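Local coordinates for RNA-binding protein 12 (Homo sapiens, PDB 2EK1), which probably binds RNA through its RNA recognition motif, at residues F36-K49 / E59-A73. Sequence-based numbering, arbitrary orientation.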
loop_
_atom_site.group_PDB
_atom_site.type_symbol
_atom_site.label_atom_id
_atom_site.label_comp_id
_atom_site.label_asym_id
_atom_site.label_seq_id
_atom_site.Cartn_x
_atom_site.Cartn_y
_atom_site.Cartn_z
ATOM N N PHE A 36 -1.459 13.606 8.753
ATOM C CA PHE A 36 -0.234 13.424 9.474
ATOM C C PHE A 36 0.617 14.690 9.543
ATOM O O PHE A 36 1.820 14.601 9.770
ATOM C CB PHE A 36 0.610 12.269 8.894
ATOM C CG PHE A 36 -0.018 10.942 9.056
ATOM C CD1 PHE A 36 -0.787 10.360 8.012
ATOM C CD2 PHE A 36 0.034 10.277 10.308
ATOM C CE1 PHE A 36 -1.490 9.148 8.176
ATOM C CE2 PHE A 36 -0.684 9.013 10.497
ATOM C CZ PHE A 36 -1.453 8.448 9.426
ATOM N N TYR A 37 -0.038 15.841 9.389
ATOM C CA TYR A 37 0.677 17.146 9.411
ATOM C C TYR A 37 1.305 17.324 10.777
ATOM O O TYR A 37 0.673 17.132 11.824
ATOM C CB TYR A 37 -0.282 18.327 9.075
ATOM C CG TYR A 37 0.399 19.729 9.039
ATOM C CD1 TYR A 37 0.418 20.548 10.182
ATOM C CD2 TYR A 37 1.059 20.197 7.878
ATOM C CE1 TYR A 37 1.099 21.821 10.188
ATOM C CE2 TYR A 37 1.733 21.457 7.868
ATOM C CZ TYR A 37 1.748 22.255 9.058
ATOM O OH TYR A 37 2.480 23.438 9.131
ATOM N N GLY A 38 2.580 17.612 10.778
ATOM C CA GLY A 38 3.211 17.810 12.047
ATOM C C GLY A 38 3.840 16.506 12.443
ATOM O O GLY A 38 4.517 16.433 13.504
ATOM N N TYR A 39 3.648 15.446 11.660
ATOM C CA TYR A 39 4.313 14.213 12.087
ATOM C C TYR A 39 5.408 13.606 11.211
ATOM O O TYR A 39 5.850 12.513 11.478
ATOM C CB TYR A 39 3.273 13.104 12.500
ATOM C CG TYR A 39 2.600 13.296 13.850
ATOM C CD1 TYR A 39 3.000 12.571 14.980
ATOM C CD2 TYR A 39 1.667 14.289 14.004
ATOM C CE1 TYR A 39 2.485 12.856 16.265
ATOM C CE2 TYR A 39 1.153 14.621 15.260
ATOM C CZ TYR A 39 1.573 13.914 16.409
ATOM O OH TYR A 39 1.133 14.404 17.652
ATOM N N GLN A 40 5.866 14.261 10.156
ATOM C CA GLN A 40 6.994 13.660 9.385
ATOM C C GLN A 40 6.808 12.308 8.637
ATOM O O GLN A 40 7.695 11.441 8.466
ATOM C CB GLN A 40 8.217 13.612 10.279
ATOM C CG GLN A 40 8.706 14.997 10.766
ATOM C CD GLN A 40 7.643 15.845 11.510
ATOM O OE1 GLN A 40 7.319 16.961 11.084
ATOM N NE2 GLN A 40 7.107 15.317 12.606
ATOM N N VAL A 41 5.599 12.152 8.157
ATOM C CA VAL A 41 5.265 11.026 7.355
ATOM C C VAL A 41 6.067 11.296 6.082
ATOM O O VAL A 41 6.174 12.425 5.650
ATOM C CB VAL A 41 3.743 11.122 7.119
ATOM C CG1 VAL A 41 3.439 12.257 6.177
ATOM C CG2 VAL A 41 3.190 9.879 6.607
ATOM N N ILE A 42 6.620 10.275 5.456
ATOM C CA ILE A 42 7.337 10.419 4.227
ATOM C C ILE A 42 6.287 10.675 3.150
ATOM O O ILE A 42 5.435 9.786 2.883
ATOM C CB ILE A 42 8.057 9.135 3.886
ATOM C CG1 ILE A 42 9.066 8.844 5.017
ATOM C CG2 ILE A 42 8.640 9.283 2.545
ATOM C CD1 ILE A 42 9.780 7.518 4.960
ATOM N N PRO A 43 6.377 11.842 2.445
ATOM C CA PRO A 43 5.393 12.200 1.422
ATOM C C PRO A 43 5.096 11.369 0.147
ATOM O O PRO A 43 3.987 11.539 -0.429
ATOM C CB PRO A 43 5.706 13.709 1.150
ATOM C CG PRO A 43 6.881 14.056 2.075
ATOM C CD PRO A 43 7.548 12.725 2.302
ATOM N N GLY A 44 5.996 10.464 -0.263
ATOM C CA GLY A 44 5.756 9.602 -1.437
ATOM C C GLY A 44 5.592 8.122 -1.020
ATOM O O GLY A 44 5.675 7.208 -1.870
ATOM N N SER A 45 5.260 7.889 0.270
ATOM C CA SER A 45 5.154 6.521 0.827
ATOM C C SER A 45 3.705 6.066 0.931
ATOM O O SER A 45 3.459 4.938 1.347
ATOM C CB SER A 45 5.762 6.452 2.286
ATOM O OG SER A 45 4.860 7.075 3.252
ATOM N N VAL A 46 2.748 6.901 0.576
ATOM C CA VAL A 46 1.358 6.468 0.798
ATOM C C VAL A 46 0.906 5.434 -0.271
ATOM O O VAL A 46 1.136 5.674 -1.478
ATOM C CB VAL A 46 0.380 7.638 0.658
ATOM C CG1 VAL A 46 -1.055 7.141 0.870
ATOM C CG2 VAL A 46 0.706 8.767 1.666
ATOM N N CYS A 47 0.280 4.328 0.144
ATOM C CA CYS A 47 -0.303 3.396 -0.879
ATOM C C CYS A 47 -1.702 3.153 -0.351
ATOM O O CYS A 47 -1.871 3.062 0.840
ATOM C CB CYS A 47 0.521 2.091 -1.042
ATOM S SG CYS A 47 0.230 0.966 0.286
ATOM N N LEU A 48 -2.689 3.052 -1.229
ATOM C CA LEU A 48 -4.050 2.887 -0.885
ATOM C C LEU A 48 -4.445 1.501 -1.315
ATOM O O LEU A 48 -4.124 1.084 -2.474
ATOM C CB LEU A 48 -4.929 3.846 -1.675
ATOM C CG LEU A 48 -4.773 5.377 -1.459
ATOM C CD1 LEU A 48 -5.780 6.100 -2.317
ATOM C CD2 LEU A 48 -4.990 5.829 0.041
ATOM N N LYS A 49 -5.195 0.806 -0.446
ATOM C CA LYS A 49 -5.598 -0.523 -0.796
ATOM C C LYS A 49 -6.928 -0.554 -1.577
ATOM O O LYS A 49 -7.803 0.263 -1.360
ATOM C CB LYS A 49 -5.698 -1.397 0.483
ATOM C CG LYS A 49 -4.338 -1.725 1.043
ATOM C CD LYS A 49 -4.419 -2.432 2.454
ATOM C CE LYS A 49 -3.093 -3.001 2.712
ATOM N NZ LYS A 49 -3.082 -3.611 4.035
ATOM N N GLU A 59 -8.398 1.614 3.508
ATOM C CA GLU A 59 -7.135 1.280 4.175
ATOM C C GLU A 59 -5.923 1.819 3.423
ATOM O O GLU A 59 -5.973 1.978 2.192
ATOM C CB GLU A 59 -7.012 -0.255 4.342
ATOM C CG GLU A 59 -8.076 -0.830 5.278
ATOM C CD GLU A 59 -8.021 -2.328 5.505
ATOM O OE1 GLU A 59 -7.020 -2.997 5.139
ATOM O OE2 GLU A 59 -9.016 -2.821 6.081
ATOM N N ALA A 60 -4.825 2.038 4.142
ATOM C CA ALA A 60 -3.603 2.575 3.531
ATOM C C ALA A 60 -2.392 2.170 4.379
ATOM O O ALA A 60 -2.562 1.682 5.503
ATOM C CB ALA A 60 -3.699 3.995 3.471
HETATM N N MSE A 61 -1.219 2.316 3.823
HETATM C CA MSE A 61 0.048 2.026 4.464
HETATM C C MSE A 61 0.707 3.366 4.227
HETATM O O MSE A 61 0.534 3.997 3.150
HETATM C CB MSE A 61 0.822 0.936 3.723
HETATM C CG MSE A 61 0.050 -0.357 3.562
HETATM SE SE MSE A 61 1.176 -1.669 2.703
HETATM C CE MSE A 61 1.918 -2.139 4.422
ATOM N N VAL A 62 1.463 3.785 5.221
ATOM C CA VAL A 62 2.130 5.062 5.189
ATOM C C VAL A 62 3.451 4.863 6.008
ATOM O O VAL A 62 3.512 4.045 6.962
ATOM C CB VAL A 62 1.117 6.043 5.820
ATOM C CG1 VAL A 62 1.654 6.720 6.965
ATOM C CG2 VAL A 62 0.455 6.915 4.777
ATOM N N ALA A 63 4.505 5.568 5.623
ATOM C CA ALA A 63 5.793 5.355 6.312
ATOM C C ALA A 63 6.393 6.619 6.903
ATOM O O ALA A 63 6.116 7.677 6.476
ATOM C CB ALA A 63 6.793 4.695 5.391
ATOM N N PHE A 64 7.256 6.420 7.892
ATOM C CA PHE A 64 7.904 7.487 8.606
ATOM C C PHE A 64 9.385 7.103 8.616
ATOM O O PHE A 64 9.762 5.887 8.542
ATOM C CB PHE A 64 7.377 7.515 10.066
ATOM C CG PHE A 64 5.905 7.767 10.166
ATOM C CD1 PHE A 64 5.406 9.069 10.347
ATOM C CD2 PHE A 64 5.023 6.748 10.023
ATOM C CE1 PHE A 64 4.058 9.322 10.395
ATOM C CE2 PHE A 64 3.624 7.021 10.071
ATOM C CZ PHE A 64 3.158 8.301 10.258
ATOM N N GLU A 65 10.181 8.142 8.752
ATOM C CA GLU A 65 11.618 8.023 8.779
ATOM C C GLU A 65 12.185 7.178 9.869
ATOM O O GLU A 65 13.163 6.528 9.672
ATOM C CB GLU A 65 12.292 9.409 8.804
ATOM C CG GLU A 65 11.984 10.296 7.550
ATOM C CD GLU A 65 12.439 9.700 6.224
ATOM O OE1 GLU A 65 12.500 10.436 5.186
ATOM O OE2 GLU A 65 12.738 8.474 6.177
ATOM N N SER A 66 11.569 7.169 11.017
ATOM C CA SER A 66 12.086 6.356 12.115
ATOM C C SER A 66 10.965 5.540 12.797
ATOM O O SER A 66 9.750 5.838 12.621
ATOM C CB SER A 66 12.722 7.273 13.157
ATOM O OG SER A 66 11.737 8.151 13.668
ATOM N N ARG A 67 11.359 4.505 13.570
ATOM C CA ARG A 67 10.360 3.729 14.302
ATOM C C ARG A 67 9.722 4.622 15.364
ATOM O O ARG A 67 8.472 4.579 15.529
ATOM C CB ARG A 67 10.971 2.506 15.005
ATOM C CG ARG A 67 9.945 1.534 15.550
ATOM C CD ARG A 67 10.613 0.290 16.117
ATOM N NE ARG A 67 9.695 -0.834 16.359
ATOM C CZ ARG A 67 9.203 -1.639 15.398
ATOM N NH1 ARG A 67 9.544 -1.433 14.125
ATOM N NH2 ARG A 67 8.399 -2.675 15.704
ATOM N N ASP A 68 10.533 5.430 16.086
ATOM C CA ASP A 68 9.973 6.336 17.117
ATOM C C ASP A 68 8.920 7.272 16.492
ATOM O O ASP A 68 7.887 7.457 17.109
ATOM C CB ASP A 68 11.024 7.217 17.819
ATOM C CG ASP A 68 11.842 6.476 18.870
ATOM O OD1 ASP A 68 12.530 7.174 19.663
ATOM O OD2 ASP A 68 11.832 5.235 18.953
ATOM N N GLU A 69 9.139 7.849 15.305
ATOM C CA GLU A 69 8.086 8.732 14.736
ATOM C C GLU A 69 6.787 7.941 14.373
ATOM O O GLU A 69 5.685 8.444 14.620
ATOM C CB GLU A 69 8.604 9.532 13.527
ATOM C CG GLU A 69 9.598 10.663 13.962
ATOM C CD GLU A 69 10.528 11.016 12.809
ATOM O OE1 GLU A 69 10.466 12.112 12.284
ATOM O OE2 GLU A 69 11.326 10.155 12.414
ATOM N N ALA A 70 6.925 6.726 13.810
ATOM C CA ALA A 70 5.729 5.893 13.476
ATOM C C ALA A 70 4.922 5.633 14.771
ATOM O O ALA A 70 3.725 5.754 14.828
ATOM C CB ALA A 70 6.185 4.575 12.947
ATOM N N THR A 71 5.629 5.260 15.826
ATOM C CA THR A 71 5.004 5.040 17.121
ATOM C C THR A 71 4.271 6.228 17.672
ATOM O O THR A 71 3.139 6.067 18.113
ATOM C CB THR A 71 6.067 4.528 18.128
ATOM O OG1 THR A 71 6.446 3.209 17.712
ATOM C CG2 THR A 71 5.506 4.436 19.493
ATOM N N ALA A 72 4.894 7.422 17.631
ATOM C CA ALA A 72 4.261 8.611 18.089
ATOM C C ALA A 72 3.036 8.930 17.274
ATOM O O ALA A 72 2.006 9.342 17.842
ATOM C CB ALA A 72 5.189 9.818 18.033
ATOM N N ALA A 73 3.120 8.824 15.921
ATOM C CA ALA A 73 1.875 9.088 15.160
ATOM C C ALA A 73 0.759 8.165 15.583
ATOM O O ALA A 73 -0.385 8.601 15.769
ATOM C CB ALA A 73 2.085 8.952 13.616
HETATM O O HOH W 1 9.313 14.154 13.719
HETATM O O HOH W 2 -8.184 2.324 0.534
#
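The hydroxyl of Ser-45 joins the two segments: Ser-45 OG accepts from Ala-63 N at 2.8 Å and donates to Ile-42 O on a lone pair of that carbonyl. With chi1 at 75°, OG swings back over its own backbone, where it meets both partners. Ile-42 O also takes Ser-45 N, closing the type I turn 42-45, and Ile-42 N returns a nearly straight bond (171°) to Ala-63 O. Ser-45 OG thus gives Ala-63 N an acceptor where the turn takes the backbone out of regular pairing. Antiparallel pairing follows: Cys-47 and Met-61 form a hydrogen-bonded pair, and Lys-49 N reaches Glu-59 O at 3.0 Å. A water donates to both Lys-49 O and Glu-59 O. On one face of the sheet, Cys-47 SG lies 3.5 Å from CB of selenomethionine Met-61, with Lys-49 CE beside CG of the same residue. This face is turned away from the helices and in RRMs generally is the one that binds RNA.

Between the loop 36-42 and strand 59-64 with helix 67-77, the core of the packing is apolar. Phe-64 points its edge toward the face of Phe-36, with planes at 77° in an offset edge-to-face pair and Phe-64 CZ 3.7 Å from Phe-36 CD2. Val-41 CG2 covers a face of Phe-64 in a CH-pi contact and also meets Val-62 CG1 at 3.5 Å. Ala-73 CB sits at the edge of the Phe-36 ring, while the Tyr-39 ring lies against Ala-73 CA and its hydroxyl bonds to Asp-76.

Strands 47-50 and 59-64 are the second and third of the RRM fold, and 59-64 lies between 47-50 and 16-21; Val-46, Leu-48 and Val-62 pack on Ile-32 of helix 29-35. Cys-47 is disulfide-linked to Cys-47 of the second subunit, whose strand continues the sheet beyond 47-50.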